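Local structure of uncharacterized peptidase Lmo0363 (Listeria monocytogenes, 3L4E) at residues A[29-34]-A[75-80]; A[38-43]-A[87-92]; A[63-68]-A[95-100]. The protein probably acts as a serine peptidase of the S51 (peptidase E-like) family. All coordinates share one frame; numbering follows the deposited sequence.

Contact 1: residues A[29-34]-A[75-80]; sequences TVTFIP and TKLRKN
Strand 29-33 of the parallel part of the central sheet meets the C-terminal end of helix 70-79 through Thr31 and Asn80. Over the segments 29-33 and 75-79 the two axes run roughly antiparallel, at 143°, and approach to 8.0 Å. Asn80, the first residue to leave helical backbone angles, turns its amide back onto the strand: ND2 donates to Thr31 OG1 at 3.0 Å, with a nearly straight N-H...O angle of 164° and the hydroxyl close to the amide plane. With Thr31 OG1 beside its own backbone N (chi1 -63°), CG2 is anti to that N and packs against Leu77 CD2 at 4.0 Å; OG1 is also bonded to a water that reaches Leu77 O. On the other side of the amide, Asn80 OD1 lies 3.3 Å from Thr29 OG1 and accepts from Lys79 NZ at 2.7 Å. A second water joins Thr29 OG1 to Lys79 O. Glu61 of the edge strand 59-62 ties in both Lys79 NZ and Asn80 ND2, while the backbone of Thr31 pairs with strand 82-85. Helix 70-79 links strands 59-62 and 82-85 and passes over strand 29-33, which lies between them in the sheet, as is typical of a beta-alpha-beta crossover.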
# COMPACT_ATOMS: atom_id res chain seq x y z
N THR A 29 -15.97 -6.33 3.03
CA THR A 29 -15.46 -6.44 1.68
C THR A 29 -14.23 -5.58 1.45
O THR A 29 -14.08 -4.51 2.04
CB THR A 29 -16.53 -6.02 0.67
OG1 THR A 29 -17.03 -4.73 1.03
CG2 THR A 29 -17.67 -7.02 0.68
N VAL A 30 -13.35 -6.04 0.57
CA VAL A 30 -12.08 -5.37 0.31
C VAL A 30 -11.92 -5.12 -1.19
O VAL A 30 -12.04 -6.05 -1.97
CB VAL A 30 -10.90 -6.24 0.78
CG1 VAL A 30 -9.55 -5.56 0.51
CG2 VAL A 30 -11.04 -6.58 2.26
N THR A 31 -11.65 -3.87 -1.57
CA THR A 31 -11.18 -3.57 -2.92
C THR A 31 -9.68 -3.87 -2.92
O THR A 31 -8.91 -3.17 -2.26
CB THR A 31 -11.41 -2.10 -3.30
OG1 THR A 31 -12.81 -1.82 -3.32
CG2 THR A 31 -10.84 -1.81 -4.68
N PHE A 32 -9.30 -4.90 -3.66
CA PHE A 32 -7.94 -5.45 -3.64
C PHE A 32 -7.26 -5.05 -4.95
O PHE A 32 -7.67 -5.49 -6.02
CB PHE A 32 -8.06 -6.99 -3.53
CG PHE A 32 -6.77 -7.74 -3.45
CD1 PHE A 32 -6.15 -7.94 -2.23
CD2 PHE A 32 -6.21 -8.31 -4.59
CE1 PHE A 32 -4.96 -8.68 -2.14
CE2 PHE A 32 -5.02 -9.04 -4.52
CZ PHE A 32 -4.40 -9.23 -3.29
N ILE A 33 -6.25 -4.19 -4.84
CA ILE A 33 -5.58 -3.60 -6.00
C ILE A 33 -4.17 -4.17 -6.18
O ILE A 33 -3.27 -3.83 -5.42
CB ILE A 33 -5.51 -2.06 -5.87
CG1 ILE A 33 -6.92 -1.47 -5.78
CG2 ILE A 33 -4.72 -1.45 -7.04
CD1 ILE A 33 -6.94 -0.01 -5.34
N PRO A 34 -3.99 -5.08 -7.15
CA PRO A 34 -2.70 -5.74 -7.36
C PRO A 34 -1.88 -5.09 -8.48
O PRO A 34 -0.87 -5.65 -8.92
CB PRO A 34 -3.11 -7.15 -7.78
CG PRO A 34 -4.37 -6.91 -8.58
CD PRO A 34 -5.07 -5.73 -7.92
N THR A 75 -16.99 2.84 -8.65
CA THR A 75 -18.00 2.01 -8.02
C THR A 75 -17.43 1.10 -6.93
O THR A 75 -17.93 1.09 -5.80
CB THR A 75 -18.73 1.13 -9.05
OG1 THR A 75 -19.32 1.97 -10.06
CG2 THR A 75 -19.83 0.30 -8.39
N LYS A 76 -16.39 0.35 -7.27
CA LYS A 76 -15.78 -0.57 -6.31
C LYS A 76 -15.22 0.16 -5.10
O LYS A 76 -15.46 -0.23 -3.96
CB LYS A 76 -14.70 -1.42 -6.99
CG LYS A 76 -15.25 -2.40 -8.02
CD LYS A 76 -14.16 -3.22 -8.70
CE LYS A 76 -14.76 -4.30 -9.59
NZ LYS A 76 -13.73 -5.08 -10.34
N LEU A 77 -14.47 1.23 -5.35
CA LEU A 77 -13.90 2.02 -4.27
C LEU A 77 -14.98 2.53 -3.31
O LEU A 77 -14.77 2.57 -2.09
CB LEU A 77 -13.07 3.18 -4.82
CG LEU A 77 -11.70 2.78 -5.36
CD1 LEU A 77 -11.02 3.97 -6.03
CD2 LEU A 77 -10.81 2.21 -4.25
N ARG A 78 -16.13 2.91 -3.86
CA ARG A 78 -17.24 3.42 -3.06
C ARG A 78 -17.99 2.32 -2.32
O ARG A 78 -18.42 2.51 -1.18
CB ARG A 78 -18.21 4.21 -3.94
CG ARG A 78 -17.60 5.44 -4.55
CD ARG A 78 -18.64 6.32 -5.22
NE ARG A 78 -18.20 7.71 -5.25
CZ ARG A 78 -18.41 8.57 -4.25
NH1 ARG A 78 -19.06 8.18 -3.16
NH2 ARG A 78 -17.98 9.81 -4.35
N LYS A 79 -18.13 1.17 -2.96
CA LYS A 79 -18.95 0.09 -2.43
C LYS A 79 -18.30 -0.64 -1.26
O LYS A 79 -18.93 -0.88 -0.23
CB LYS A 79 -19.28 -0.93 -3.53
CG LYS A 79 -20.14 -2.09 -3.05
CD LYS A 79 -20.53 -3.00 -4.20
CE LYS A 79 -19.40 -3.95 -4.57
NZ LYS A 79 -19.17 -4.97 -3.50
N ASN A 80 -17.03 -1.01 -1.42
CA ASN A 80 -16.39 -1.91 -0.47
C ASN A 80 -15.85 -1.21 0.78
O ASN A 80 -15.55 -0.01 0.77
CB ASN A 80 -15.32 -2.75 -1.17
CG ASN A 80 -15.90 -3.58 -2.31
OD1 ASN A 80 -16.99 -4.13 -2.19
ND2 ASN A 80 -15.18 -3.65 -3.41
O HOH W 1 -19.61 -3.75 0.37
O HOH W 2 -13.17 0.12 -1.46

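Contact 2: residues A[38-43]-A[87-92]; sequences TVEEVT and GGNTFF. With SO4 (sulfate ion), chain C.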
# COMPACT_ATOMS: atom_id res chain seq x y z
N THR A 38 1.73 -6.18 -11.32
CA THR A 38 1.49 -6.70 -12.67
C THR A 38 2.67 -6.54 -13.62
O THR A 38 2.70 -7.14 -14.69
CB THR A 38 0.22 -6.10 -13.30
OG1 THR A 38 0.38 -4.68 -13.47
CG2 THR A 38 -1.02 -6.40 -12.43
N VAL A 39 3.65 -5.73 -13.24
CA VAL A 39 4.85 -5.54 -14.04
C VAL A 39 6.06 -6.20 -13.37
O VAL A 39 7.19 -6.06 -13.82
CB VAL A 39 5.15 -4.05 -14.29
CG1 VAL A 39 4.04 -3.42 -15.13
CG2 VAL A 39 5.31 -3.30 -12.96
N GLU A 40 5.80 -6.93 -12.28
CA GLU A 40 6.86 -7.59 -11.53
C GLU A 40 6.95 -9.05 -11.92
O GLU A 40 5.95 -9.67 -12.31
CB GLU A 40 6.58 -7.48 -10.03
CG GLU A 40 6.51 -6.07 -9.52
CD GLU A 40 7.84 -5.37 -9.59
OE1 GLU A 40 8.57 -5.38 -8.57
OE2 GLU A 40 8.18 -4.81 -10.66
N GLU A 41 8.15 -9.60 -11.78
CA GLU A 41 8.42 -10.96 -12.23
C GLU A 41 8.34 -12.02 -11.14
O GLU A 41 8.22 -13.20 -11.43
CB GLU A 41 9.78 -10.99 -12.93
CG GLU A 41 9.81 -10.07 -14.15
CD GLU A 41 11.10 -10.13 -14.92
OE1 GLU A 41 12.14 -9.74 -14.36
OE2 GLU A 41 11.06 -10.54 -16.10
N VAL A 42 8.40 -11.59 -9.88
CA VAL A 42 8.25 -12.51 -8.75
C VAL A 42 7.22 -11.92 -7.79
O VAL A 42 7.45 -10.86 -7.19
CB VAL A 42 9.59 -12.74 -8.03
CG1 VAL A 42 9.40 -13.68 -6.85
CG2 VAL A 42 10.64 -13.27 -9.02
N THR A 43 6.08 -12.59 -7.64
CA THR A 43 4.93 -11.96 -6.99
C THR A 43 4.19 -12.82 -5.94
O THR A 43 2.97 -12.71 -5.78
CB THR A 43 3.92 -11.48 -8.04
OG1 THR A 43 3.58 -12.57 -8.91
CG2 THR A 43 4.53 -10.36 -8.87
N GLY A 87 1.98 -4.97 -2.81
CA GLY A 87 3.31 -4.57 -3.21
C GLY A 87 3.52 -4.70 -4.71
O GLY A 87 2.65 -5.16 -5.44
N GLY A 88 4.69 -4.27 -5.17
CA GLY A 88 5.05 -4.36 -6.57
C GLY A 88 5.89 -3.15 -6.94
O GLY A 88 6.62 -2.62 -6.09
N ASN A 89 5.80 -2.71 -8.19
CA ASN A 89 6.55 -1.54 -8.62
C ASN A 89 5.80 -0.27 -8.26
O ASN A 89 4.71 0.00 -8.79
CB ASN A 89 6.84 -1.60 -10.12
CG ASN A 89 7.75 -0.50 -10.57
OD1 ASN A 89 7.35 0.67 -10.62
ND2 ASN A 89 8.99 -0.85 -10.90
N THR A 90 6.38 0.52 -7.35
CA THR A 90 5.71 1.72 -6.86
C THR A 90 5.46 2.73 -7.97
O THR A 90 4.43 3.41 -7.97
CB THR A 90 6.49 2.42 -5.72
OG1 THR A 90 6.87 1.46 -4.73
CG2 THR A 90 5.64 3.51 -5.05
N PHE A 91 6.40 2.85 -8.90
CA PHE A 91 6.25 3.84 -9.97
C PHE A 91 5.11 3.48 -10.92
O PHE A 91 4.31 4.34 -11.29
CB PHE A 91 7.57 4.05 -10.71
CG PHE A 91 8.64 4.61 -9.82
CD1 PHE A 91 8.79 5.97 -9.65
CD2 PHE A 91 9.49 3.75 -9.13
CE1 PHE A 91 9.76 6.48 -8.81
CE2 PHE A 91 10.47 4.25 -8.30
CZ PHE A 91 10.61 5.61 -8.14
N PHE A 92 5.00 2.21 -11.28
CA PHE A 92 3.90 1.80 -12.14
C PHE A 92 2.56 2.00 -11.44
O PHE A 92 1.60 2.50 -12.05
CB PHE A 92 4.05 0.34 -12.57
CG PHE A 92 2.98 -0.10 -13.52
CD1 PHE A 92 2.96 0.38 -14.83
CD2 PHE A 92 1.98 -0.96 -13.11
CE1 PHE A 92 1.97 -0.01 -15.70
CE2 PHE A 92 0.99 -1.36 -13.98
CZ PHE A 92 0.98 -0.88 -15.28
S SO4 C . 11.47 -3.78 -10.59
O1 SO4 C . 11.49 -3.38 -11.99
O2 SO4 C . 11.53 -5.24 -10.50
O3 SO4 C . 12.62 -3.20 -9.92
O4 SO4 C . 10.24 -3.31 -9.96
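The loop 38-43, which leads from strand 29-33 to helix 44-55, passes the loop 87-89 and the first residues of helix 90-100, with the CA atoms of Glu40 and Gly88 6.2 Å apart. Gly88 has backbone angles at which a side chain would collide with the carbonyl oxygen of Gly87, and its CA is packed directly by Glu40 CG at 3.7 Å. Asn89 is the N-cap of the helix: its OD1 accepts from Phe92 N at 2.9 Å, with an N-H...O angle of 162°. The amide's other end, ND2, donates to sulfate O4 at 2.9 Å and also to Ser138 O. Glu40 bends at chi2 (-67°) to bring its carboxylate to the same sulfate oxygen, OE2 lying 2.6 Å from O4; so short an oxygen-oxygen distance suggests that an acid group there holds a proton. Ser138 N donates to the sulfate as well, and Lys141 makes a long, weak ion pair with Glu40.

Val39 supplies the apolar half of the contact. Its CG1 sits over the centre of one face of the Phe92 ring, 3.7 Å from the centroid and almost on the normal, a CH-pi contact, while CG2 packs on Asn89 CB. Thr38 OG1 approaches the same ring obliquely, near CE2, and is hydrogen-bonded to Thr35 O.

The sulfate is probably an ion from the crystallisation liquor, bound by the side chain of the N-cap residue and by Ser138 N. The side-chain position of Gly88 is about 6 Å from the side chain of Ser120 and about 8 Å from that of His161, which makes this an N-capped helix start beside the presumed charge-relay residues of an S51 peptidase.

Contact 3: residues A[63-68]-A[95-100]; sequences LDIATE and QELKRT
A buried contact, in which an isoleucine packs on both apolar and polar atoms of a helix, joins the loop 63-68, between strand 59-62 and helix 70-79, to the second half of helix 90-100. Ile65 carries it. Its CG2, anti to the backbone N, packs onto the hydrogen-bonded pair Glu96 O (3.4 Å) and Thr100 OG1 (3.5 Å), while CG1 meets Leu97 CD2 obliquely at 3.9 Å. The hydroxyl of Thr100 is already turned back into the helix, donating to a lone pair of Glu96 O, which also receives Thr100 N.

The loop is shaped by an Asx turn, Asp64 OD1 accepting from Ala66 N at 3.0 Å, the donor lying above the carboxylate plane; Glu68 OE1 closes back on Asp64 N. The turn brings Ala66 against Glu96, whose OE1 is 3.5 Å from Ala66 CA. In this alpha/beta fold the loop follows the edge strand at its C-terminal end, and Ile65 also packs on Ile33 of the neighbouring strand and on Ile73 of helix 70-79.

Beside Ile65 lies Arg99. It grips Glu96 side-on within the helix, NE and NH2 both reaching OE1 at 3.0 Å in a salt bridge, with OE1 near the guanidinium plane. The other carboxylate oxygen, OE2, accepts from Gln95 NE2. Thr100 CG2 lies over a face of the guanidinium, toward its rim, and a water accepts from Arg99 NH2 while donating to Ile65 O and Glu68 O, bridging helix and loop.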
# COMPACT_ATOMS: atom_id res chain seq x y z
N LEU A 63 -9.54 -5.19 -8.23
CA LEU A 63 -9.65 -3.99 -9.05
C LEU A 63 -8.27 -3.66 -9.60
O LEU A 63 -7.39 -3.26 -8.84
CB LEU A 63 -10.19 -2.80 -8.24
CG LEU A 63 -10.25 -1.43 -8.92
CD1 LEU A 63 -11.27 -1.45 -10.06
CD2 LEU A 63 -10.58 -0.31 -7.93
N ASP A 64 -8.06 -3.88 -10.90
CA ASP A 64 -6.80 -3.49 -11.53
C ASP A 64 -6.98 -2.12 -12.18
O ASP A 64 -7.62 -1.99 -13.22
CB ASP A 64 -6.34 -4.54 -12.55
CG ASP A 64 -4.94 -4.26 -13.10
OD1 ASP A 64 -4.33 -3.22 -12.75
OD2 ASP A 64 -4.44 -5.09 -13.89
N ILE A 65 -6.43 -1.10 -11.52
CA ILE A 65 -6.47 0.27 -12.01
C ILE A 65 -5.97 0.40 -13.44
O ILE A 65 -6.39 1.29 -14.17
CB ILE A 65 -5.63 1.19 -11.10
CG1 ILE A 65 -6.10 1.08 -9.65
CG2 ILE A 65 -5.66 2.64 -11.61
CD1 ILE A 65 -7.55 1.41 -9.46
N ALA A 66 -5.05 -0.48 -13.83
CA ALA A 66 -4.42 -0.38 -15.14
C ALA A 66 -5.36 -0.73 -16.29
O ALA A 66 -5.14 -0.31 -17.43
CB ALA A 66 -3.17 -1.25 -15.20
N THR A 67 -6.41 -1.50 -16.00
CA THR A 67 -7.24 -2.06 -17.07
C THR A 67 -8.74 -1.75 -16.99
O THR A 67 -9.45 -1.88 -17.98
CB THR A 67 -7.07 -3.59 -17.15
OG1 THR A 67 -7.46 -4.19 -15.91
CG2 THR A 67 -5.63 -3.95 -17.45
N GLU A 68 -9.23 -1.35 -15.82
CA GLU A 68 -10.67 -1.15 -15.66
C GLU A 68 -11.13 0.29 -15.85
O GLU A 68 -10.38 1.24 -15.58
CB GLU A 68 -11.13 -1.73 -14.31
CG GLU A 68 -11.02 -3.25 -14.27
CD GLU A 68 -11.51 -3.84 -12.97
OE1 GLU A 68 -10.72 -3.87 -12.00
OE2 GLU A 68 -12.67 -4.30 -12.92
N GLN A 95 1.79 5.71 -11.36
CA GLN A 95 1.49 6.08 -12.73
C GLN A 95 0.04 5.78 -13.09
O GLN A 95 -0.67 6.62 -13.64
CB GLN A 95 2.43 5.37 -13.70
CG GLN A 95 2.12 5.63 -15.15
CD GLN A 95 3.08 4.91 -16.05
OE1 GLN A 95 4.19 5.38 -16.27
NE2 GLN A 95 2.68 3.73 -16.53
N GLU A 96 -0.41 4.57 -12.78
CA GLU A 96 -1.76 4.16 -13.14
C GLU A 96 -2.83 4.86 -12.29
O GLU A 96 -3.89 5.23 -12.80
CB GLU A 96 -1.89 2.63 -13.09
CG GLU A 96 -0.97 1.93 -14.08
CD GLU A 96 -1.18 2.40 -15.53
OE1 GLU A 96 -2.31 2.25 -16.05
OE2 GLU A 96 -0.24 2.93 -16.14
N LEU A 97 -2.53 5.08 -11.01
CA LEU A 97 -3.43 5.86 -10.16
C LEU A 97 -3.60 7.29 -10.67
O LEU A 97 -4.71 7.81 -10.69
CB LEU A 97 -2.93 5.86 -8.72
CG LEU A 97 -3.03 4.55 -7.94
CD1 LEU A 97 -2.36 4.70 -6.58
CD2 LEU A 97 -4.47 4.08 -7.76
N LYS A 98 -2.51 7.93 -11.08
CA LYS A 98 -2.62 9.28 -11.62
C LYS A 98 -3.32 9.33 -12.98
O LYS A 98 -4.16 10.21 -13.23
CB LYS A 98 -1.24 9.95 -11.72
CG LYS A 98 -0.59 10.26 -10.39
CD LYS A 98 0.65 11.13 -10.59
CE LYS A 98 1.28 11.53 -9.27
NZ LYS A 98 2.41 12.48 -9.48
N ARG A 99 -2.98 8.38 -13.86
CA ARG A 99 -3.56 8.35 -15.20
C ARG A 99 -5.08 8.30 -15.18
O ARG A 99 -5.75 8.89 -16.03
CB ARG A 99 -3.04 7.15 -16.00
CG ARG A 99 -3.78 6.98 -17.33
CD ARG A 99 -3.37 5.74 -18.11
NE ARG A 99 -3.72 4.48 -17.45
CZ ARG A 99 -4.90 3.87 -17.54
NH1 ARG A 99 -5.89 4.40 -18.24
NH2 ARG A 99 -5.09 2.72 -16.92
N THR A 100 -5.62 7.57 -14.21
CA THR A 100 -7.06 7.37 -14.12
C THR A 100 -7.73 8.40 -13.25
O THR A 100 -8.95 8.51 -13.23
CB THR A 100 -7.39 5.99 -13.54
OG1 THR A 100 -6.75 5.85 -12.26
CG2 THR A 100 -6.90 4.90 -14.47
O HOH W 3 -7.90 1.90 -16.59

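How the contacts relate
The three contacts interleave along the chain and belong to the same alpha/beta fold. Contacts 1 and 3, with centres about 13 Å apart, are joined directly: Lys76 NZ forms a salt bridge with Glu68 OE2 at 2.9 Å, and Leu63 N probably bonds to Phe32 O at 2.9 Å. Contacts 2 and 3, their centres also about 13 Å apart, share helix 90-100, one at its start and the other in its second half, and Phe92 CZ packs 4.2 Å from Ala66 CB. Contacts 1 and 2 have centres about 20 Å apart and meet only as neighbours in sequence. Contact 2 alone borders the sulfate and the probable active site; the other two lie away from it.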